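Local coordinates for protein sulfate transporter/antisigma-factor antagonist STAS (Planctomyces limnophilus, PDB 3T6O) that probably acts as an anti-sigma factor antagonist, a STAS-domain protein of the kind that regulates transcription by binding anti-sigma factors, at residues A[12-17]-A[112-116]; A[50-56]-A[83-89]. The contacts are given in a common frame with arbitrary orientation. Residue numbers count along the deposited sequence, not the author numbering.

Contact 1 (A[12-17]-A[112-116]); sequences EAQVTV and KQEAL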
loop_
_atom_site.group_PDB
_atom_site.type_symbol
_atom_site.label_atom_id
_atom_site.label_comp_id
_atom_site.label_asym_id
_atom_site.label_seq_id
_atom_site.Cartn_x
_atom_site.Cartn_y
_atom_site.Cartn_z
ATOM N N GLU A 12 10.682 29.284 -4.752
ATOM C CA GLU A 12 10.472 30.238 -5.815
ATOM C C GLU A 12 9.045 30.740 -5.698
ATOM O O GLU A 12 8.103 29.967 -5.784
ATOM C CB GLU A 12 10.734 29.554 -7.166
ATOM C CG GLU A 12 12.118 28.934 -7.261
ATOM C CD GLU A 12 12.442 28.370 -8.663
ATOM O OE1 GLU A 12 12.108 29.041 -9.669
ATOM O OE2 GLU A 12 13.052 27.279 -8.743
ATOM N N ALA A 13 8.884 32.023 -5.456
ATOM C CA ALA A 13 7.551 32.642 -5.412
ATOM C C ALA A 13 6.559 31.885 -4.476
ATOM O O ALA A 13 5.399 31.646 -4.822
ATOM C CB ALA A 13 6.988 32.712 -6.838
ATOM N N GLN A 14 7.033 31.514 -3.294
ATOM C CA GLN A 14 6.199 30.855 -2.268
ATOM C C GLN A 14 5.812 29.445 -2.580
ATOM O O GLN A 14 4.945 28.884 -1.933
ATOM C CB GLN A 14 4.970 31.678 -1.884
ATOM C CG GLN A 14 5.408 33.034 -1.462
ATOM C CD GLN A 14 4.391 33.791 -0.665
ATOM O OE1 GLN A 14 3.991 33.384 0.419
ATOM N NE2 GLN A 14 4.004 34.909 -1.172
ATOM N N VAL A 15 6.518 28.865 -3.538
ATOM C CA VAL A 15 6.319 27.504 -3.935
ATOM C C VAL A 15 7.628 26.761 -3.701
ATOM O O VAL A 15 8.697 27.312 -3.949
ATOM C CB VAL A 15 5.901 27.423 -5.430
ATOM C CG1 VAL A 15 5.848 25.948 -5.915
ATOM C CG2 VAL A 15 4.544 28.153 -5.641
ATOM N N THR A 16 7.533 25.537 -3.171
ATOM C CA THR A 16 8.680 24.689 -2.995
ATOM C C THR A 16 8.784 23.900 -4.274
ATOM O O THR A 16 7.859 23.129 -4.612
ATOM C CB THR A 16 8.491 23.713 -1.808
ATOM O OG1 THR A 16 8.385 24.440 -0.574
ATOM C CG2 THR A 16 9.668 22.726 -1.721
ATOM N N VAL A 17 9.883 24.062 -4.975
ATOM C CA VAL A 17 10.022 23.481 -6.280
ATOM C C VAL A 17 10.973 22.325 -6.132
ATOM O O VAL A 17 12.058 22.491 -5.610
ATOM C CB VAL A 17 10.587 24.494 -7.333
ATOM C CG1 VAL A 17 10.764 23.814 -8.692
ATOM C CG2 VAL A 17 9.662 25.748 -7.502
ATOM N N LYS A 112 7.710 25.433 -15.803
ATOM C CA LYS A 112 7.783 25.982 -14.459
ATOM C C LYS A 112 7.231 27.407 -14.369
ATOM O O LYS A 112 6.497 27.739 -13.419
ATOM C CB LYS A 112 9.230 25.981 -13.942
ATOM C CG LYS A 112 9.306 26.536 -12.514
ATOM C CD LYS A 112 10.598 26.222 -11.782
ATOM C CE LYS A 112 11.828 26.799 -12.451
ATOM N NZ LYS A 112 12.977 26.701 -11.463
ATOM N N GLN A 113 7.622 28.252 -15.324
ATOM C CA GLN A 113 7.163 29.649 -15.361
ATOM C C GLN A 113 5.647 29.715 -15.372
ATOM O O GLN A 113 5.059 30.440 -14.574
ATOM C CB GLN A 113 7.729 30.384 -16.555
ATOM C CG GLN A 113 7.369 31.875 -16.637
ATOM C CD GLN A 113 8.259 32.593 -17.674
ATOM O OE1 GLN A 113 9.443 32.863 -17.401
ATOM N NE2 GLN A 113 7.698 32.902 -18.852
ATOM N N GLU A 114 5.011 28.914 -16.226
ATOM C CA GLU A 114 3.553 28.860 -16.265
ATOM C C GLU A 114 2.971 28.354 -14.952
ATOM O O GLU A 114 1.953 28.865 -14.457
ATOM C CB GLU A 114 3.062 27.934 -17.382
ATOM C CG GLU A 114 3.324 28.460 -18.738
ATOM C CD GLU A 114 2.795 27.538 -19.847
ATOM O OE1 GLU A 114 2.216 26.427 -19.553
ATOM O OE2 GLU A 114 2.978 27.959 -21.004
ATOM N N ALA A 115 3.606 27.340 -14.395
ATOM C CA ALA A 115 3.107 26.766 -13.145
ATOM C C ALA A 115 3.152 27.804 -12.019
ATOM O O ALA A 115 2.129 28.068 -11.373
ATOM C CB ALA A 115 3.858 25.524 -12.782
ATOM N N LEU A 116 4.302 28.465 -11.888
ATOM C CA LEU A 116 4.478 29.488 -10.867
ATOM C C LEU A 116 3.505 30.665 -10.950
ATOM O O LEU A 116 2.978 31.056 -9.929
ATOM C CB LEU A 116 5.914 29.967 -10.780
ATOM C CG LEU A 116 6.926 28.931 -10.306
ATOM C CD1 LEU A 116 8.327 29.585 -10.448
ATOM C CD2 LEU A 116 6.659 28.358 -8.850
HETATM O O HOH W 1 3.645 31.910 -7.281
#
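A salt bridge joins Glu12 to Lys112, with NZ of Lys112 giving a hydrogen bond to OE2 of Glu12 at 2.8 Å and a weak one to OE1 of Glu12 at 3.1 Å. OE2 is also hydrogen-bonded to Thr10, so the carboxylate is held from two directions. The contact sets the C-terminal helix 112-118 of the STAS domain against the N-terminal beta hairpin (strands 8-12 and 15-19) of its mixed sheet. That hairpin turns tightly: Glu12 to Val15 form a type I' beta turn, closed by Glu12 N to Val15 O at 2.9 Å and Val15 N to Glu12 O at 3.0 Å, with Ala13 and Gln14 both at positive phi. At the turn a water spans the gap, donating to Ala13 O at 3.0 Å and to Leu116 O at 2.9 Å.

Between the salt bridge and the water lies an apolar patch built round Leu116, one helical turn after Lys112. Val15 and Val17, two residues apart on the strand, direct their CA-to-CB bonds toward the helix, whereas that of Thr16 points away. The short axes of 15-17 and 112-116 run nearly antiparallel, at 157°, and approach no closer than 11.3 Å, so side chains fill the space between the backbones. CD2 of Leu116 packs against CB of Val15 at 3.6 Å and CG2 of Val17 at 4.2 Å. The aliphatic part of Lys112 extends this patch on its way to Glu12, its CD lying 3.9 Å from CG1 of Val17.

Contact 2 (A[50-56]-A[83-89]); sequences KVLIDLE and VFALCSV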
loop_
_atom_site.group_PDB
_atom_site.type_symbol
_atom_site.label_atom_id
_atom_site.label_comp_id
_atom_site.label_asym_id
_atom_site.label_seq_id
_atom_site.Cartn_x
_atom_site.Cartn_y
_atom_site.Cartn_z
ATOM N N LYS A 50 2.457 25.042 -1.033
ATOM C CA LYS A 50 2.372 24.908 -2.454
ATOM C C LYS A 50 3.667 24.233 -2.918
ATOM O O LYS A 50 4.778 24.692 -2.567
ATOM C CB LYS A 50 2.205 26.307 -3.068
ATOM C CG LYS A 50 0.823 26.904 -2.834
ATOM C CD LYS A 50 0.707 28.316 -3.323
ATOM C CE LYS A 50 -0.724 28.802 -3.165
ATOM N NZ LYS A 50 -0.974 30.150 -3.746
ATOM N N VAL A 51 3.517 23.154 -3.684
ATOM C CA VAL A 51 4.607 22.309 -4.111
ATOM C C VAL A 51 4.476 22.054 -5.627
ATOM O O VAL A 51 3.395 21.758 -6.119
ATOM C CB VAL A 51 4.616 20.948 -3.288
ATOM C CG1 VAL A 51 5.551 19.933 -3.956
ATOM C CG2 VAL A 51 5.040 21.198 -1.858
ATOM N N LEU A 52 5.599 22.118 -6.344
ATOM C CA LEU A 52 5.640 21.912 -7.754
ATOM C C LEU A 52 6.686 20.889 -8.021
ATOM O O LEU A 52 7.827 21.079 -7.613
ATOM C CB LEU A 52 6.043 23.228 -8.450
ATOM C CG LEU A 52 6.197 23.177 -9.982
ATOM C CD1 LEU A 52 4.841 22.730 -10.656
ATOM C CD2 LEU A 52 6.681 24.558 -10.517
ATOM N N ILE A 53 6.344 19.820 -8.735
ATOM C CA ILE A 53 7.318 18.796 -9.083
ATOM C C ILE A 53 7.695 19.091 -10.522
ATOM O O ILE A 53 6.896 18.887 -11.460
ATOM C CB ILE A 53 6.719 17.385 -9.001
ATOM C CG1 ILE A 53 5.940 17.220 -7.692
ATOM C CG2 ILE A 53 7.791 16.298 -9.178
ATOM C CD1 ILE A 53 6.778 17.341 -6.448
ATOM N N ASP A 54 8.902 19.580 -10.710
ATOM C CA ASP A 54 9.356 19.937 -12.031
ATOM C C ASP A 54 10.115 18.761 -12.644
ATOM O O ASP A 54 11.295 18.511 -12.307
ATOM C CB ASP A 54 10.207 21.190 -11.967
ATOM C CG ASP A 54 10.769 21.620 -13.347
ATOM O OD1 ASP A 54 10.535 20.954 -14.380
ATOM O OD2 ASP A 54 11.432 22.663 -13.373
ATOM N N LEU A 55 9.458 18.118 -13.610
ATOM C CA LEU A 55 9.928 16.850 -14.147
ATOM C C LEU A 55 10.788 17.000 -15.388
ATOM O O LEU A 55 11.025 16.020 -16.095
ATOM C CB LEU A 55 8.731 15.932 -14.369
ATOM C CG LEU A 55 8.223 15.357 -13.019
ATOM C CD1 LEU A 55 6.822 14.731 -13.094
ATOM C CD2 LEU A 55 9.169 14.251 -12.435
ATOM N N GLU A 56 11.305 18.208 -15.647
ATOM C CA GLU A 56 12.088 18.413 -16.860
ATOM C C GLU A 56 13.330 17.525 -16.807
ATOM O O GLU A 56 14.025 17.477 -15.803
ATOM C CB GLU A 56 12.522 19.892 -17.005
ATOM C CG GLU A 56 13.223 20.201 -18.376
ATOM C CD GLU A 56 13.455 21.705 -18.580
ATOM O OE1 GLU A 56 13.621 22.450 -17.589
ATOM O OE2 GLU A 56 13.490 22.154 -19.740
ATOM N N VAL A 83 -1.492 23.232 -2.690
ATOM C CA VAL A 83 -1.485 22.867 -4.098
ATOM C C VAL A 83 -0.308 21.982 -4.317
ATOM O O VAL A 83 0.798 22.303 -3.896
ATOM C CB VAL A 83 -1.330 24.092 -5.073
ATOM C CG1 VAL A 83 -1.199 23.611 -6.530
ATOM C CG2 VAL A 83 -2.447 25.117 -4.900
ATOM N N PHE A 84 -0.537 20.869 -4.993
ATOM C CA PHE A 84 0.518 19.936 -5.343
ATOM C C PHE A 84 0.412 19.794 -6.856
ATOM O O PHE A 84 -0.589 19.242 -7.352
ATOM C CB PHE A 84 0.277 18.580 -4.651
ATOM C CG PHE A 84 1.420 17.597 -4.812
ATOM C CD1 PHE A 84 1.482 16.778 -5.895
ATOM C CD2 PHE A 84 2.382 17.463 -3.828
ATOM C CE1 PHE A 84 2.524 15.870 -6.066
ATOM C CE2 PHE A 84 3.426 16.579 -3.971
ATOM C CZ PHE A 84 3.495 15.769 -5.104
ATOM N N ALA A 85 1.390 20.335 -7.577
ATOM C CA ALA A 85 1.338 20.505 -9.041
ATOM C C ALA A 85 2.548 19.840 -9.715
ATOM O O ALA A 85 3.609 19.598 -9.114
ATOM C CB ALA A 85 1.269 22.039 -9.412
ATOM N N LEU A 86 2.381 19.511 -10.981
ATOM C CA LEU A 86 3.497 19.033 -11.794
ATOM C C LEU A 86 3.747 20.005 -12.948
ATOM O O LEU A 86 2.849 20.791 -13.320
ATOM C CB LEU A 86 3.156 17.681 -12.364
ATOM C CG LEU A 86 2.606 16.573 -11.461
ATOM C CD1 LEU A 86 2.392 15.287 -12.311
ATOM C CD2 LEU A 86 3.515 16.288 -10.314
ATOM N N CYS A 87 4.960 19.974 -13.496
ATOM C CA CYS A 87 5.249 20.659 -14.748
ATOM C C CYS A 87 6.343 19.968 -15.518
ATOM O O CYS A 87 7.033 19.123 -14.987
ATOM C CB CYS A 87 5.609 22.146 -14.587
ATOM S SG CYS A 87 7.175 22.499 -13.735
ATOM N N SER A 88 6.422 20.305 -16.802
ATOM C CA SER A 88 7.489 19.835 -17.684
ATOM C C SER A 88 7.554 18.315 -17.760
ATOM O O SER A 88 8.630 17.716 -17.791
ATOM C CB SER A 88 8.832 20.455 -17.275
ATOM O OG SER A 88 8.733 21.838 -17.524
ATOM N N VAL A 89 6.376 17.715 -17.854
ATOM C CA VAL A 89 6.240 16.242 -17.859
ATOM C C VAL A 89 6.405 15.812 -19.295
ATOM O O VAL A 89 5.698 16.315 -20.187
ATOM C CB VAL A 89 4.883 15.807 -17.308
ATOM C CG1 VAL A 89 4.797 14.216 -17.129
ATOM C CG2 VAL A 89 4.630 16.470 -16.024
HETATM O O HOH W 2 10.384 23.568 -16.360
#
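The pairing changes character at its C-terminal end, where Ser88 takes up positive phi (58°) and Asp54 forms an Asx turn, its OD1 accepting from Glu56 N at 3.1 Å. Before this point, 50-54 and 83-87 are neighbouring parallel strands in the central sheet of the STAS domain; the chain between them includes helix 63-76, which packs on one side of the sheet. Five backbone hydrogen bonds form the ladder: Val51 N to Val83 O and Ala85 N to Val51 O, both 2.9 Å, Ile53 N to Ala85 O at 2.8 Å, and Cys87 N to Ile53 O and Leu55 N to Cys87 O, both 3.0 Å.

On the face toward helix 63-76, Val51 and Ile53 meet Phe84 and Leu86. CB of Ile53 approaches CD2 of Leu86 to 3.6 Å, and its CG1 lies 3.8 Å from CZ of Phe84, whose ring also meets Trp106. On the other face Leu52, Asp54 and Cys87 touch helix 112-118, and Ala85 touches Met119 just beyond it; CD1 of Leu52 packs on CB of Ala85 at 3.8 Å. At the strand ends a water sits 2.7 Å from OG of Ser88 and donates a weak hydrogen bond to OD1 of Asp54 at 3.3 Å, while SG of Cys87 lies 3.7 Å from CG of Asp54.

In the fold
Contact 2 belongs to the buried middle of the domain, its centre about 5 Å from that of the chain, whereas the centre of contact 1 lies about 12 Å out, nearer the surface. The two share one sheet: strand 15-19 borders strand 50-54, and Thr16 probably hydrogen-bonds to Lys50 and Leu52. Helix 112-118 spans both, since Lys112 packs on Cys87 and Ala115 on Leu52, so it lies across three successive strands. Strand pairing in contact 2 relies on backbone hydrogen bonds with mostly apolar side chains on both faces; the helix-to-hairpin join in contact 1 rests mainly on side chains, with a charged pair at one margin and a water between main-chain carbonyls at the other.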